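Local coordinates for uncharacterized protein (Escherichia coli O157:H7, PDB 4ZV9) that is of unknown function but, as a member of the dienelactone hydrolase family of alpha/beta hydrolases, probably catalyses hydrolysis of an ester, lactone or related bond, at residues I17-P22 and I71-D76; E50-N55 and T215-K220; G83-D88 and R92-Q97. All coordinates share one frame; numbering follows the deposited sequence.

Contact 1 joins strands toward one edge of the central sheet of an alpha/beta hydrolase fold, while contacts 2 and 3 lie on the same side of the chain's centre, in loops and helix 88-97. The centre of contact 1 is about 21 Å from that of contact 2 and about 18 Å from that of contact 3. Leu54 of contact 2 packs on Ala74 of contact 1, CD2 to O 3.6 Å. Contacts 2 and 3, about 13 Å apart between centres, are coupled by a salt bridge, Arg52 NE to Asp88 OD2, 2.8 Å, and a probable hydrogen bond, Gly53 N to Gln95 OE1, 2.9 Å. Glu50 of contact 2 touches Phe129, next to the modified Cys130, probably the nucleophile as in dienelactone hydrolases.

Contact 1: I17-P22 and I71-D76; sequences ITYPSP and IALAPD
The hydroxyl end of Tyr19 lies against the pyrrolidine ring of Pro75, its OH 3.2 Å from Pro75 CB and almost as close to CG. The two side chains meet at a slant. Pro75 touches mainly the far end of the phenol, with CG 4.1 Å from Tyr19 CZ, while Leu73 reaches the nearer flank of the same ring, its CD2 4.4 Å from Tyr19 CD1. The branches of Leu73 divide the work: CD2 serves the tyrosine and CD1 meets Ile17 CD1 at 4.0 Å, these two chains also crossing at a slant. Tyr19 CG and Ile17 CG1 both lie between the backbone N and the carbonyl carbon (chi1 67° for Tyr19). For Tyr19 this raises the ring from its strand toward 71-75. No hydrogen bond joins the segments, so the contact is held by apolar surfaces. The buried phenol oxygen instead bonds to the backbone O of Asp106, which fixes the polar end of the ring while its carbon flank stays against Leu73 and Pro75.

The two strand segments run at 77° to each other with axes 9.4 Å apart, too far for backbone pairing. Strand 28-35 lies between them in the sheet, pairing with Ile17 and Tyr19 on one side and with Ala72 on the other. Helix 100-116 packs on the contact, touching Ile17 through Phe113 and both Tyr19 and Pro75 through Ala110.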
# COMPACT_ATOMS: atom_id res chain seq x y z
N ILE A 17 -11.83 9.54 7.95
CA ILE A 17 -12.40 8.84 9.07
C ILE A 17 -11.33 8.69 10.13
O ILE A 17 -10.17 9.05 9.90
CB ILE A 17 -12.88 7.41 8.70
CG1 ILE A 17 -11.70 6.52 8.28
CG2 ILE A 17 -13.93 7.46 7.61
CD1 ILE A 17 -12.04 5.04 8.29
N THR A 18 -11.72 8.17 11.27
CA THR A 18 -10.74 7.78 12.28
C THR A 18 -11.00 6.32 12.59
O THR A 18 -12.13 5.86 12.49
CB THR A 18 -10.81 8.62 13.57
OG1 THR A 18 -12.01 8.33 14.27
CG2 THR A 18 -10.76 10.12 13.26
N TYR A 19 -9.96 5.57 12.97
CA TYR A 19 -10.13 4.17 13.36
C TYR A 19 -9.18 3.87 14.52
O TYR A 19 -8.19 4.59 14.70
CB TYR A 19 -9.87 3.25 12.15
CG TYR A 19 -8.44 3.26 11.68
CD1 TYR A 19 -7.99 4.18 10.74
CD2 TYR A 19 -7.51 2.36 12.20
CE1 TYR A 19 -6.67 4.19 10.31
CE2 TYR A 19 -6.19 2.37 11.78
CZ TYR A 19 -5.78 3.28 10.84
OH TYR A 19 -4.47 3.30 10.45
N PRO A 20 -9.47 2.84 15.31
CA PRO A 20 -8.61 2.56 16.45
C PRO A 20 -7.33 1.80 16.13
O PRO A 20 -7.33 0.85 15.33
CB PRO A 20 -9.52 1.75 17.38
CG PRO A 20 -10.45 1.05 16.46
CD PRO A 20 -10.64 1.94 15.27
N SER A 21 -6.25 2.20 16.79
CA SER A 21 -4.95 1.54 16.68
C SER A 21 -4.41 1.47 18.11
O SER A 21 -3.55 2.27 18.49
CB SER A 21 -4.02 2.32 15.77
OG SER A 21 -2.76 1.67 15.66
N PRO A 22 -4.90 0.50 18.90
CA PRO A 22 -4.52 0.39 20.32
C PRO A 22 -3.03 0.18 20.59
O PRO A 22 -2.55 0.54 21.66
CB PRO A 22 -5.36 -0.79 20.84
CG PRO A 22 -5.80 -1.54 19.64
CD PRO A 22 -5.80 -0.60 18.48
N ILE A 71 -12.94 -0.95 -1.74
CA ILE A 71 -12.93 0.07 -0.68
C ILE A 71 -11.47 0.27 -0.32
O ILE A 71 -10.80 -0.68 0.05
CB ILE A 71 -13.69 -0.36 0.59
CG1 ILE A 71 -15.17 -0.59 0.26
CG2 ILE A 71 -13.58 0.74 1.65
CD1 ILE A 71 -15.96 -1.26 1.36
N ALA A 72 -10.98 1.51 -0.41
CA ALA A 72 -9.60 1.80 -0.12
C ALA A 72 -9.47 2.64 1.15
O ALA A 72 -10.24 3.58 1.36
CB ALA A 72 -8.98 2.54 -1.30
N LEU A 73 -8.53 2.27 2.00
CA LEU A 73 -8.24 3.04 3.20
C LEU A 73 -6.75 3.36 3.22
O LEU A 73 -5.92 2.45 3.18
CB LEU A 73 -8.61 2.28 4.45
CG LEU A 73 -8.22 2.94 5.78
CD1 LEU A 73 -8.83 4.33 5.95
CD2 LEU A 73 -8.64 2.07 6.94
N ALA A 74 -6.43 4.65 3.24
CA ALA A 74 -5.05 5.14 3.29
C ALA A 74 -4.84 5.88 4.60
O ALA A 74 -5.27 7.04 4.73
CB ALA A 74 -4.78 6.07 2.11
N PRO A 75 -4.23 5.23 5.60
CA PRO A 75 -4.02 5.91 6.88
C PRO A 75 -3.03 7.07 6.79
O PRO A 75 -2.16 7.08 5.91
CB PRO A 75 -3.47 4.79 7.78
CG PRO A 75 -3.93 3.53 7.17
CD PRO A 75 -3.88 3.80 5.69
N ASP A 76 -3.12 7.99 7.75
CA ASP A 76 -2.17 9.08 7.87
C ASP A 76 -1.15 8.80 8.98
O ASP A 76 -1.43 8.94 10.19
CB ASP A 76 -2.87 10.40 8.15
CG ASP A 76 -1.93 11.59 8.04
OD1 ASP A 76 -0.72 11.41 7.78
OD2 ASP A 76 -2.43 12.71 8.24

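Contact 2: E50-N55 and T215-K220; sequences ENRGLN and TPRYDK
Arg52, whose NH2 meets Thr215 across the contact, donates from NH1 to Asn51 OD1 over 3.0 Å at an N-H...O angle of 158°, with the oxygen in the guanidinium plane and the donor in the plane of the amide carbonyl. Glu50 OE1 is 3.1 Å from Arg52 NH2 but well out of the guanidinium plane, so that attraction is one of charge alone; the same oxygen takes a weak hydrogen bond from Asn212 ND2. With Asp88 at NE and Asn51 at NH1, the guanidinium has little freedom to turn. Its chain, bent at chi2 (-140°), carries NH2 toward 215-220, where Thr215 CG2 abuts the edge of the group, 3.8 Å from Arg52 NH2. The threonine hydroxyl turns to the backbone O of Asn212 and also accepts a weak bond from Arg217 N, leaving the methyl to face Arg52. The approach of the Arg217 guanidinium to Arg52 belongs to one of two conformers and is doubtful.

This small contact joins two loops far apart in sequence. Segment 50-55 follows strand 42-48, and in alpha/beta hydrolases the loop at this place commonly contributes to the oxyanion hole. Asn55 caps the start of helix 56-67. Residues 215-218 form a type I turn leading to Asp219, the N-cap of helix 220-237, while helix 88-97 flanks Arg52 through Arg92.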
# COMPACT_ATOMS: atom_id res chain seq x y z
N GLU A 50 4.36 6.64 1.35
CA GLU A 50 5.82 6.59 1.29
C GLU A 50 6.42 7.11 2.61
O GLU A 50 5.80 6.97 3.69
CB GLU A 50 6.30 7.36 0.03
CG GLU A 50 5.73 6.80 -1.28
CD GLU A 50 6.06 7.64 -2.52
OE1 GLU A 50 5.82 8.85 -2.50
OE2 GLU A 50 6.50 7.08 -3.56
N ASN A 51 7.59 7.75 2.55
CA ASN A 51 8.26 8.25 3.75
C ASN A 51 7.93 9.70 4.13
O ASN A 51 8.69 10.34 4.86
CB ASN A 51 9.77 8.12 3.60
CG ASN A 51 10.33 8.91 2.43
OD1 ASN A 51 9.60 9.38 1.57
ND2 ASN A 51 11.65 9.02 2.38
N ARG A 52 6.81 10.22 3.65
CA ARG A 52 6.46 11.60 3.93
C ARG A 52 4.97 11.83 4.19
O ARG A 52 4.45 12.90 3.89
CB ARG A 52 6.97 12.48 2.80
CG ARG A 52 6.60 12.01 1.40
CD ARG A 52 7.79 12.22 0.52
NE ARG A 52 7.55 12.13 -0.92
CZ ARG A 52 7.96 11.15 -1.71
NH1 ARG A 52 8.61 10.10 -1.19
NH2 ARG A 52 7.70 11.21 -3.01
N GLY A 53 4.30 10.82 4.76
CA GLY A 53 2.90 10.92 5.14
C GLY A 53 1.90 10.84 4.00
O GLY A 53 2.24 10.52 2.86
N LEU A 54 0.65 11.17 4.33
CA LEU A 54 -0.46 11.04 3.43
C LEU A 54 -0.58 12.27 2.56
O LEU A 54 -1.28 13.22 2.92
CB LEU A 54 -1.74 10.82 4.25
CG LEU A 54 -3.02 10.58 3.43
CD1 LEU A 54 -2.88 9.38 2.53
CD2 LEU A 54 -4.20 10.41 4.37
N ASN A 55 0.13 12.28 1.44
CA ASN A 55 0.17 13.43 0.56
C ASN A 55 -0.84 13.28 -0.59
O ASN A 55 -1.47 12.23 -0.70
CB ASN A 55 1.63 13.73 0.10
CG ASN A 55 2.20 12.68 -0.85
OD1 ASN A 55 1.54 11.74 -1.26
ND2 ASN A 55 3.47 12.87 -1.20
N THR A 215 6.64 13.38 -8.95
CA THR A 215 8.11 13.51 -8.84
C THR A 215 8.78 13.31 -10.20
O THR A 215 8.20 12.72 -11.11
CB THR A 215 8.73 12.44 -7.92
OG1 THR A 215 8.69 11.15 -8.58
CG2 THR A 215 7.99 12.35 -6.60
N PRO A 216 10.03 13.80 -10.34
CA PRO A 216 10.76 13.62 -11.60
C PRO A 216 11.14 12.16 -11.94
O PRO A 216 11.55 11.88 -13.06
CB PRO A 216 12.04 14.46 -11.40
CG PRO A 216 11.76 15.36 -10.26
CD PRO A 216 10.75 14.66 -9.39
N ARG A 217 11.03 11.25 -10.96
CA ARG A 217 11.33 9.84 -11.18
C ARG A 217 10.15 9.12 -11.86
O ARG A 217 10.25 7.94 -12.23
CB ARG A 217 11.71 9.16 -9.85
CG ARG A 217 12.91 9.81 -9.13
CD ARG A 217 13.03 9.61 -7.62
NE ARG A 217 12.00 10.28 -6.84
CZ ARG A 217 12.00 11.58 -6.54
NH1 ARG A 217 11.03 12.08 -5.80
NH2 ARG A 217 12.95 12.38 -6.99
N TYR A 218 9.03 9.82 -12.03
CA TYR A 218 7.86 9.24 -12.67
C TYR A 218 8.19 8.72 -14.07
O TYR A 218 8.88 9.38 -14.83
CB TYR A 218 6.79 10.31 -12.82
CG TYR A 218 5.56 9.86 -13.56
CD1 TYR A 218 4.81 8.77 -13.11
CD2 TYR A 218 5.11 10.55 -14.69
CE1 TYR A 218 3.66 8.37 -13.78
CE2 TYR A 218 3.97 10.16 -15.37
CZ TYR A 218 3.26 9.06 -14.91
OH TYR A 218 2.12 8.68 -15.58
N ASP A 219 7.71 7.51 -14.37
CA ASP A 219 7.81 6.96 -15.72
C ASP A 219 6.44 6.40 -16.07
O ASP A 219 6.03 5.37 -15.53
CB ASP A 219 8.85 5.87 -15.83
CG ASP A 219 9.00 5.37 -17.26
OD1 ASP A 219 9.75 6.01 -18.02
OD2 ASP A 219 8.38 4.36 -17.63
N LYS A 220 5.74 7.06 -16.99
CA LYS A 220 4.38 6.67 -17.33
C LYS A 220 4.24 5.22 -17.78
O LYS A 220 3.35 4.51 -17.32
CB LYS A 220 3.82 7.59 -18.40
CG LYS A 220 2.39 7.27 -18.78
CD LYS A 220 1.84 8.35 -19.68
CE LYS A 220 0.42 8.05 -19.96
NZ LYS A 220 0.36 6.80 -20.71

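Contact 3: G83-D88 and R92-Q97; sequences GYPGND and RELQQQ
Asp88 O accepts the backbone N-H of Arg92 at 2.8 Å (N-H...O angle 155°), the i to i+4 bond of the first turn of helix 88-97. The same carbonyl oxygen lies over one face of the Arg92 guanidinium, 3.7 Å above its plane and displaced toward the rim. A bend at chi3 (-57°) turns the arginine back along the helix, so that NH2 also passes 4.1 Å from Asp88 CB. The second patch is apolar. Leu94 CD1 reaches the pyrrolidine ring of Pro85, nearest CG at 3.8 Å, with CB and CD only slightly farther.

A second shell sets these groups in place. Tyr84 OH donates a 2.6 Å bond to Asp88 OD1, approaching on the anti side and 30° out of the carboxylate plane. Asn55 ND2 bonds to the same oxygen. Arg92 finds its own salt-bridge partner in neighbouring Asp89. Asn87 is the N-cap, its OD1 bonded to Lys90 N, so the loop enters the helix with its first turn already capped. Farther along, the Gln95 side chain ties the helix to the backbone of the 50-55 loop.

With donors from Tyr84, Asn55 and Arg52 gathered on it, the Asp88 carboxylate is probably kept ionised, and its position near the helix N-terminus would favour that further. One acid thus joins the helix start, Tyr84 of the preceding loop and the 50-55 loop, whereas the Arg92 guanidinium lies over a carbonyl that also accepts the helix bond.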
# COMPACT_ATOMS: atom_id res chain seq x y z
N GLY A 83 -0.40 15.76 11.08
CA GLY A 83 -0.79 15.40 9.72
C GLY A 83 0.19 15.85 8.66
O GLY A 83 1.13 16.60 8.96
N TYR A 84 -0.07 15.47 7.41
CA TYR A 84 0.74 15.94 6.31
C TYR A 84 0.86 17.49 6.42
O TYR A 84 -0.14 18.21 6.41
CB TYR A 84 0.16 15.54 4.96
CG TYR A 84 1.01 15.96 3.80
CD1 TYR A 84 2.23 15.33 3.56
CD2 TYR A 84 0.62 16.99 2.93
CE1 TYR A 84 3.05 15.74 2.54
CE2 TYR A 84 1.42 17.38 1.87
CZ TYR A 84 2.65 16.75 1.70
OH TYR A 84 3.46 17.10 0.65
N PRO A 85 2.11 18.00 6.52
CA PRO A 85 2.31 19.44 6.72
C PRO A 85 2.21 20.34 5.49
O PRO A 85 2.38 21.54 5.61
CB PRO A 85 3.72 19.51 7.30
CG PRO A 85 4.42 18.36 6.64
CD PRO A 85 3.40 17.28 6.50
N GLY A 86 1.97 19.76 4.32
CA GLY A 86 1.79 20.53 3.10
C GLY A 86 2.91 20.42 2.09
O GLY A 86 2.74 20.82 0.92
N ASN A 87 4.07 19.94 2.54
CA ASN A 87 5.20 19.71 1.66
C ASN A 87 5.95 18.44 2.05
O ASN A 87 6.02 18.08 3.23
CB ASN A 87 6.16 20.90 1.61
CG ASN A 87 6.80 21.17 2.94
OD1 ASN A 87 7.91 20.69 3.20
ND2 ASN A 87 6.14 21.96 3.79
N ASP A 88 6.54 17.81 1.04
CA ASP A 88 7.21 16.54 1.24
C ASP A 88 8.47 16.60 2.11
O ASP A 88 8.74 15.66 2.85
CB ASP A 88 7.52 15.90 -0.12
CG ASP A 88 6.30 15.23 -0.75
OD1 ASP A 88 5.17 15.33 -0.22
OD2 ASP A 88 6.49 14.61 -1.82
N ARG A 92 8.84 14.33 5.35
CA ARG A 92 9.95 13.38 5.58
C ARG A 92 10.58 13.54 6.95
O ARG A 92 10.81 12.56 7.64
CB ARG A 92 11.03 13.53 4.50
CG ARG A 92 10.84 12.55 3.36
CD ARG A 92 11.89 12.65 2.27
NE ARG A 92 11.96 13.98 1.67
CZ ARG A 92 11.50 14.33 0.47
NH1 ARG A 92 10.94 13.46 -0.37
NH2 ARG A 92 11.62 15.60 0.08
N GLU A 93 10.84 14.78 7.33
CA GLU A 93 11.39 15.10 8.63
C GLU A 93 10.48 14.65 9.77
O GLU A 93 10.93 14.06 10.74
CB GLU A 93 11.63 16.61 8.69
CG GLU A 93 11.99 17.12 10.07
CD GLU A 93 12.13 18.64 10.08
OE1 GLU A 93 12.26 19.24 8.99
OE2 GLU A 93 12.11 19.22 11.18
N LEU A 94 9.18 14.91 9.63
CA LEU A 94 8.22 14.51 10.65
C LEU A 94 8.11 13.00 10.77
O LEU A 94 8.03 12.47 11.88
CB LEU A 94 6.83 15.11 10.39
CG LEU A 94 6.72 16.62 10.60
CD1 LEU A 94 5.35 17.12 10.14
CD2 LEU A 94 6.96 17.02 12.05
N GLN A 95 8.08 12.29 9.64
CA GLN A 95 7.87 10.84 9.70
C GLN A 95 9.03 10.16 10.43
O GLN A 95 8.82 9.17 11.13
CB GLN A 95 7.62 10.25 8.30
CG GLN A 95 7.18 8.80 8.35
CD GLN A 95 6.50 8.33 7.07
OE1 GLN A 95 5.67 9.02 6.50
NE2 GLN A 95 6.81 7.11 6.65
N GLN A 96 10.23 10.71 10.31
CA GLN A 96 11.40 10.22 11.04
C GLN A 96 11.27 10.31 12.56
O GLN A 96 11.88 9.52 13.28
CB GLN A 96 12.65 11.02 10.66
CG GLN A 96 13.22 10.66 9.31
CD GLN A 96 14.43 11.51 8.98
OE1 GLN A 96 14.67 12.57 9.58
NE2 GLN A 96 15.19 11.06 7.99
N GLN A 97 10.48 11.25 13.05
CA GLN A 97 10.29 11.45 14.48
C GLN A 97 9.23 10.52 15.05
O GLN A 97 9.11 10.40 16.26
CB GLN A 97 9.86 12.89 14.76
CG GLN A 97 10.81 13.98 14.27
CD GLN A 97 10.18 15.38 14.27
OE1 GLN A 97 9.07 15.59 14.78
NE2 GLN A 97 10.90 16.36 13.70